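Local coordinates for protein AlyGC (Glaciecola chathamensis, PDB 5GKD) that probably cleaves alginate by beta-elimination, as a polysaccharide lyase of family 6 with a calcium ion bound in its parallel beta-helix, at residues I91-N96 and S124-Y129; R105-V110 and F135-L140. All blocks are in the same frame, centred on the assembly; numbering follows the deposited sequence.

Contact 1: I91-N96 and S124-Y129; sequences IAFRRN and SWVMVY. With PO4 (phosphate ion), chain G; PO4 (phosphate ion), chain I.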
loop_
_atom_site.group_PDB
_atom_site.type_symbol
_atom_site.label_atom_id
_atom_site.label_comp_id
_atom_site.label_asym_id
_atom_site.label_seq_id
_atom_site.Cartn_x
_atom_site.Cartn_y
_atom_site.Cartn_z
ATOM N N ILE A 91 11.189 10.413 23.509
ATOM C CA ILE A 91 11.577 11.159 24.702
ATOM C C ILE A 91 11.066 12.588 24.571
ATOM O O ILE A 91 11.449 13.304 23.640
ATOM C CB ILE A 91 13.095 11.178 24.898
ATOM C CG1 ILE A 91 13.665 9.770 24.991
ATOM C CG2 ILE A 91 13.457 12.000 26.145
ATOM C CD1 ILE A 91 15.162 9.786 25.140
ATOM N N ALA A 92 10.248 13.022 25.520
ATOM C CA ALA A 92 9.704 14.376 25.515
ATOM C C ALA A 92 9.912 15.034 26.868
ATOM O O ALA A 92 9.656 14.424 27.914
ATOM C CB ALA A 92 8.217 14.378 25.186
ATOM N N PHE A 93 10.363 16.288 26.842
ATOM C CA PHE A 93 10.553 17.077 28.051
ATOM C C PHE A 93 9.255 17.766 28.462
ATOM O O PHE A 93 9.220 18.967 28.752
ATOM C CB PHE A 93 11.671 18.096 27.839
ATOM C CG PHE A 93 13.054 17.510 27.890
ATOM C CD1 PHE A 93 13.581 16.828 26.799
ATOM C CD2 PHE A 93 13.848 17.682 29.012
ATOM C CE1 PHE A 93 14.850 16.305 26.847
ATOM C CE2 PHE A 93 15.129 17.167 29.055
ATOM C CZ PHE A 93 15.622 16.470 27.973
ATOM N N ARG A 94 8.169 17.005 28.461
ATOM C CA ARG A 94 6.876 17.475 28.932
ATOM C C ARG A 94 5.986 16.265 29.167
ATOM O O ARG A 94 6.207 15.186 28.603
ATOM C CB ARG A 94 6.204 18.427 27.931
ATOM C CG ARG A 94 5.610 17.699 26.757
ATOM C CD ARG A 94 4.994 18.605 25.712
ATOM N NE ARG A 94 4.444 17.791 24.643
ATOM C CZ ARG A 94 3.666 18.241 23.664
ATOM N NH1 ARG A 94 3.230 17.397 22.748
ATOM N NH2 ARG A 94 3.333 19.523 23.587
ATOM N N ARG A 95 4.975 16.461 30.015
ATOM C CA ARG A 95 3.838 15.557 30.038
ATOM C C ARG A 95 2.908 15.820 28.859
ATOM O O ARG A 95 2.516 14.892 28.147
ATOM C CB ARG A 95 3.065 15.702 31.351
ATOM C CG ARG A 95 1.794 14.853 31.388
ATOM C CD ARG A 95 1.111 14.930 32.742
ATOM N NE ARG A 95 0.018 13.977 32.815
ATOM C CZ ARG A 95 -0.559 13.571 33.942
ATOM N NH1 ARG A 95 -0.151 14.039 35.111
ATOM N NH2 ARG A 95 -1.548 12.689 33.891
ATOM N N ASN A 96 2.538 17.083 28.669
ATOM C CA ASN A 96 1.653 17.548 27.603
ATOM C C ASN A 96 1.864 19.051 27.489
ATOM O O ASN A 96 2.703 19.619 28.187
ATOM C CB ASN A 96 0.191 17.192 27.879
ATOM C CG ASN A 96 -0.273 17.663 29.234
ATOM O OD1 ASN A 96 -0.128 18.837 29.592
ATOM N ND2 ASN A 96 -0.822 16.744 30.011
ATOM N N SER A 124 9.171 11.765 16.162
ATOM C CA SER A 124 10.464 12.315 16.513
ATOM C C SER A 124 10.994 11.516 17.684
ATOM O O SER A 124 10.222 10.924 18.437
ATOM C CB SER A 124 10.371 13.785 16.878
ATOM O OG SER A 124 10.309 14.596 15.721
ATOM N N TRP A 125 12.309 11.484 17.829
ATOM C CA TRP A 125 12.847 10.682 18.916
ATOM C C TRP A 125 13.048 11.488 20.189
ATOM O O TRP A 125 12.823 10.959 21.284
ATOM C CB TRP A 125 14.150 10.011 18.491
ATOM C CG TRP A 125 13.910 8.780 17.667
ATOM C CD1 TRP A 125 12.693 8.297 17.232
ATOM C CD2 TRP A 125 14.892 7.852 17.206
ATOM N NE1 TRP A 125 12.877 7.151 16.501
ATOM C CE2 TRP A 125 14.215 6.848 16.486
ATOM C CE3 TRP A 125 16.283 7.777 17.319
ATOM C CZ2 TRP A 125 14.883 5.790 15.895
ATOM C CZ3 TRP A 125 16.936 6.732 16.719
ATOM C CH2 TRP A 125 16.245 5.757 16.023
ATOM N N VAL A 126 13.466 12.752 20.080
ATOM C CA VAL A 126 13.644 13.625 21.234
ATOM C C VAL A 126 12.999 14.973 20.944
ATOM O O VAL A 126 13.306 15.599 19.927
ATOM C CB VAL A 126 15.138 13.807 21.576
ATOM C CG1 VAL A 126 15.302 14.611 22.840
ATOM C CG2 VAL A 126 15.844 12.446 21.685
ATOM N N MET A 127 12.136 15.438 21.851
ATOM C CA MET A 127 11.511 16.754 21.763
ATOM C C MET A 127 11.732 17.493 23.066
ATOM O O MET A 127 11.325 17.007 24.126
ATOM C CB MET A 127 10.010 16.659 21.476
ATOM C CG MET A 127 9.701 16.028 20.146
ATOM S SD MET A 127 10.129 17.025 18.718
ATOM C CE MET A 127 8.831 18.168 18.711
ATOM N N VAL A 128 12.347 18.678 22.987
ATOM C CA VAL A 128 12.668 19.476 24.169
ATOM C C VAL A 128 11.651 20.600 24.299
ATOM O O VAL A 128 11.380 21.316 23.328
ATOM C CB VAL A 128 14.099 20.038 24.095
ATOM C CG1 VAL A 128 14.560 20.485 25.485
ATOM C CG2 VAL A 128 15.048 19.000 23.566
ATOM N N TYR A 129 11.088 20.759 25.492
ATOM C CA TYR A 129 10.227 21.894 25.827
ATOM C C TYR A 129 10.778 22.575 27.077
ATOM O O TYR A 129 11.780 22.146 27.644
ATOM C CB TYR A 129 8.773 21.466 26.062
ATOM C CG TYR A 129 8.133 20.695 24.921
ATOM C CD1 TYR A 129 8.422 19.353 24.707
ATOM C CD2 TYR A 129 7.251 21.317 24.063
ATOM C CE1 TYR A 129 7.838 18.662 23.664
ATOM C CE2 TYR A 129 6.670 20.635 23.026
ATOM C CZ TYR A 129 6.961 19.316 22.827
ATOM O OH TYR A 129 6.369 18.649 21.784
HETATM P P PO4 G . 3.273 19.296 19.620
HETATM O O1 PO4 G . 4.338 20.061 20.372
HETATM O O2 PO4 G . 2.146 18.853 20.532
HETATM O O3 PO4 G . 3.933 18.098 18.980
HETATM O O4 PO4 G . 2.668 20.176 18.552
HETATM P P PO4 I . -1.337 11.101 30.588
HETATM O O1 PO4 I . -0.499 9.853 30.435
HETATM O O2 PO4 I . -2.019 11.095 31.936
HETATM O O3 PO4 I . -0.488 12.348 30.482
HETATM O O4 PO4 I . -2.366 11.112 29.491
#

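Contact 2: R105-V110 and F135-L140; sequences RVTQVV and FDHNHL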
loop_
_atom_site.group_PDB
_atom_site.type_symbol
_atom_site.label_atom_id
_atom_site.label_comp_id
_atom_site.label_asym_id
_atom_site.label_seq_id
_atom_site.Cartn_x
_atom_site.Cartn_y
_atom_site.Cartn_z
ATOM N N ARG A 105 17.534 16.921 32.887
ATOM C CA ARG A 105 18.656 16.411 32.115
ATOM C C ARG A 105 18.391 14.976 31.689
ATOM O O ARG A 105 17.945 14.156 32.495
ATOM C CB ARG A 105 19.932 16.506 32.942
ATOM C CG ARG A 105 21.156 15.965 32.271
ATOM C CD ARG A 105 22.362 16.100 33.180
ATOM N NE ARG A 105 23.577 15.618 32.549
ATOM C CZ ARG A 105 24.721 15.423 33.193
ATOM N NH1 ARG A 105 25.793 14.989 32.545
ATOM N NH2 ARG A 105 24.789 15.692 34.490
ATOM N N VAL A 106 18.637 14.682 30.417
ATOM C CA VAL A 106 18.651 13.316 29.916
ATOM C C VAL A 106 20.069 13.041 29.447
ATOM O O VAL A 106 20.567 13.726 28.550
ATOM C CB VAL A 106 17.647 13.106 28.771
ATOM C CG1 VAL A 106 17.802 11.707 28.167
ATOM C CG2 VAL A 106 16.233 13.349 29.238
ATOM N N THR A 107 20.720 12.056 30.051
ATOM C CA THR A 107 22.124 11.793 29.787
ATOM C C THR A 107 22.352 10.289 29.737
ATOM O O THR A 107 21.721 9.534 30.472
ATOM C CB THR A 107 23.043 12.443 30.842
ATOM O OG1 THR A 107 24.421 12.187 30.530
ATOM C CG2 THR A 107 22.728 11.918 32.257
ATOM N N GLN A 108 23.218 9.858 28.827
ATOM C CA GLN A 108 23.600 8.460 28.742
ATOM C C GLN A 108 22.390 7.569 28.479
ATOM O O GLN A 108 22.203 6.532 29.117
ATOM C CB GLN A 108 24.348 8.017 30.006
ATOM C CG GLN A 108 25.663 8.764 30.250
ATOM C CD GLN A 108 26.574 8.029 31.222
ATOM O OE1 GLN A 108 26.812 6.848 31.062
ATOM N NE2 GLN A 108 27.079 8.731 32.225
ATOM N N VAL A 109 21.556 7.969 27.531
ATOM C CA VAL A 109 20.559 7.032 27.049
ATOM C C VAL A 109 20.737 6.812 25.554
ATOM O O VAL A 109 21.120 7.706 24.791
ATOM C CB VAL A 109 19.099 7.405 27.406
ATOM C CG1 VAL A 109 19.010 8.478 28.447
ATOM C CG2 VAL A 109 18.238 7.663 26.189
ATOM N N VAL A 110 20.478 5.570 25.159
ATOM C CA VAL A 110 20.635 5.087 23.802
ATOM C C VAL A 110 19.249 4.939 23.193
ATOM O O VAL A 110 18.342 4.390 23.829
ATOM C CB VAL A 110 21.371 3.735 23.780
ATOM C CG1 VAL A 110 21.415 3.175 22.381
ATOM C CG2 VAL A 110 22.765 3.848 24.381
ATOM N N PHE A 135 20.511 17.818 27.215
ATOM C CA PHE A 135 20.502 16.512 26.565
ATOM C C PHE A 135 21.938 16.209 26.130
ATOM O O PHE A 135 22.416 16.750 25.123
ATOM C CB PHE A 135 19.521 16.518 25.395
ATOM C CG PHE A 135 19.361 15.194 24.721
ATOM C CD1 PHE A 135 18.407 14.283 25.161
ATOM C CD2 PHE A 135 20.133 14.872 23.615
ATOM C CE1 PHE A 135 18.253 13.056 24.532
ATOM C CE2 PHE A 135 19.970 13.663 22.973
ATOM C CZ PHE A 135 19.032 12.756 23.430
ATOM N N ASP A 136 22.625 15.344 26.886
ATOM C CA ASP A 136 24.064 15.169 26.738
ATOM C C ASP A 136 24.488 13.708 26.857
ATOM O O ASP A 136 23.841 12.906 27.532
ATOM C CB ASP A 136 24.822 15.986 27.787
ATOM C CG ASP A 136 24.623 15.433 29.181
ATOM O OD1 ASP A 136 23.610 15.786 29.798
ATOM O OD2 ASP A 136 25.452 14.624 29.651
ATOM N N HIS A 137 25.615 13.385 26.203
ATOM C CA HIS A 137 26.217 12.050 26.247
ATOM C C HIS A 137 25.199 10.966 25.895
ATOM O O HIS A 137 25.207 9.870 26.452
ATOM C CB HIS A 137 26.877 11.775 27.609
ATOM C CG HIS A 137 28.045 12.679 27.909
ATOM N ND1 HIS A 137 27.902 13.912 28.519
ATOM C CD2 HIS A 137 29.371 12.539 27.655
ATOM C CE1 HIS A 137 29.087 14.486 28.635
ATOM N NE2 HIS A 137 29.994 13.677 28.119
ATOM N N ASN A 138 24.326 11.260 24.939
ATOM C CA ASN A 138 23.366 10.281 24.456
ATOM C C ASN A 138 23.820 9.699 23.112
ATOM O O ASN A 138 24.800 10.147 22.502
ATOM C CB ASN A 138 21.971 10.911 24.366
ATOM C CG ASN A 138 21.481 11.388 25.707
ATOM O OD1 ASN A 138 21.303 10.591 26.635
ATOM N ND2 ASN A 138 21.270 12.694 25.835
ATOM N N HIS A 139 23.095 8.675 22.662
ATOM C CA HIS A 139 23.513 7.856 21.521
ATOM C C HIS A 139 22.257 7.509 20.722
ATOM O O HIS A 139 21.486 6.629 21.126
ATOM C CB HIS A 139 24.250 6.622 22.032
ATOM C CG HIS A 139 24.659 5.634 20.984
ATOM N ND1 HIS A 139 25.915 5.064 20.964
ATOM C CD2 HIS A 139 23.968 5.055 19.973
ATOM C CE1 HIS A 139 25.992 4.206 19.963
ATOM N NE2 HIS A 139 24.820 4.174 19.352
ATOM N N LEU A 140 22.049 8.208 19.601
ATOM C CA LEU A 140 20.871 8.050 18.757
ATOM C C LEU A 140 21.297 7.577 17.377
ATOM O O LEU A 140 21.943 8.324 16.635
ATOM C CB LEU A 140 20.099 9.359 18.631
ATOM C CG LEU A 140 19.874 10.068 19.958
ATOM C CD1 LEU A 140 19.124 11.370 19.748
ATOM C CD2 LEU A 140 19.103 9.132 20.879
#

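Contact 1: I91-N96 and S124-Y129
Arg94 lays its aliphatic arm across the ring of Tyr129: CD sits 3.4 Å above the centre of the ring, a CH-pi contact only 9° off the normal. Beyond CD the guanidinium continues over the hydroxyl, the guanidinium and ring planes only 6° apart and Tyr129 OH 3.3 Å from Arg94 CZ. The extended chain from CG to NE gives arginine the length to slide over the phenol and still offer its charge at the far end. There a phosphate ion, probably from the crystallisation liquor, is held by both residues, Arg94 NH1 bonding its O2 at 2.9 Å and Tyr129 OH its O1 at 2.8 Å. An alanine in place of Arg94 would probably strip CD and the guanidinium from that face of the tyrosine and cost the phosphate its bonds from the guanidinium.

One residue earlier, Phe93 lies alongside Val128, the two side chains pointing the same way. Its CG, anti to the carbonyl carbon (chi1 -76°), starts the ring on that course, and Val128 CG1 is a bump over one ring face, offset toward the rim, 4.3 Å from the centroid. Val126 CG1 meets the ring edge, and Ile91 CD1 rests loosely on Val126 CG2; branched side chains suit such stacking between successive strands. Ala92 offers only a methyl on the face it shares with Met127, whose end leads away.

Backbone hydrogen bonds of the parallel-strand kind hold this register: Ile91 N to Trp125 O, Met127 N to Ile91 O at 2.9 Å, and Phe93 N to Met127 O. Residues stacked at equivalent positions on neighbouring parallel strands are characteristic of the right-handed parallel beta-helix of the pectate lyase-like clan.

Contact 2: R105-V110 and F135-L140
Asp136 and Arg105 form the ionic part of this contact, a side-on salt bridge in which NE reaches OD1 (2.8 Å) and NH1 reaches OD2 (2.9 Å), the groups' planes 39° apart. Asp136 CG stands between its backbone N and carbonyl carbon (chi1 69°), which starts the carboxylate toward Arg105 and Thr107. OD2 also accepts from His137 ND1 through its anti lone pair, and Thr107 OG1 lies 2.8 Å from it. A carboxylate suits this place because its two oxygens can serve several donors; the nearby arginine would be expected to favour the ionised carboxylate.

Among the hydrogen bonds of amide groups, Asn138 spans the corner of the adjacent strand at Gln108. Its OD1 takes the N-H of Val109 at 2.8 Å, while ND2 gives a straight bond (172°) to Val106 O, approaching from above that carbonyl's plane. Val106 O also receives Asp136 N, and His139 N bonds Val109 O. Within 135-140, Asn138 ND2 also sits 3.0 Å above the centre of the Phe135 ring.

Apolar contacts are fewer: Val106 CB meets Phe135 CD1 at 3.9 Å, and Val110 CG2 lies against His139 CB.

Strand 105-112 pairs in parallel with strands 73-81 and 134-141. Asn169 continues the asparagine bonding, His168 stacks on His137, and Trp426 bonds Gln108 OE1.

Overall arrangement
Both contacts are largely buried and join parallel strands on successive turns of the same beta-helix, but on different faces. Their segments alternate along the chain, strand 105-112 leading to 124-128 and that to 134-141. The two meet inside the helix, their centres 13 Å apart: Phe93 CZ packs on Val106 CG2 at 3.4 Å, and Val126 CG2 lies against both Phe135 and Leu140. Apolar side chains thus supply the shared interior. The polar chemistry differs. In contact 1 it gathers where Arg94 and Tyr129 share one phosphate and the exposed Arg95 holds another, whereas contact 2 turns its charges and amides on one another, with a buried aspartate and asparagine tying the strands at a bend.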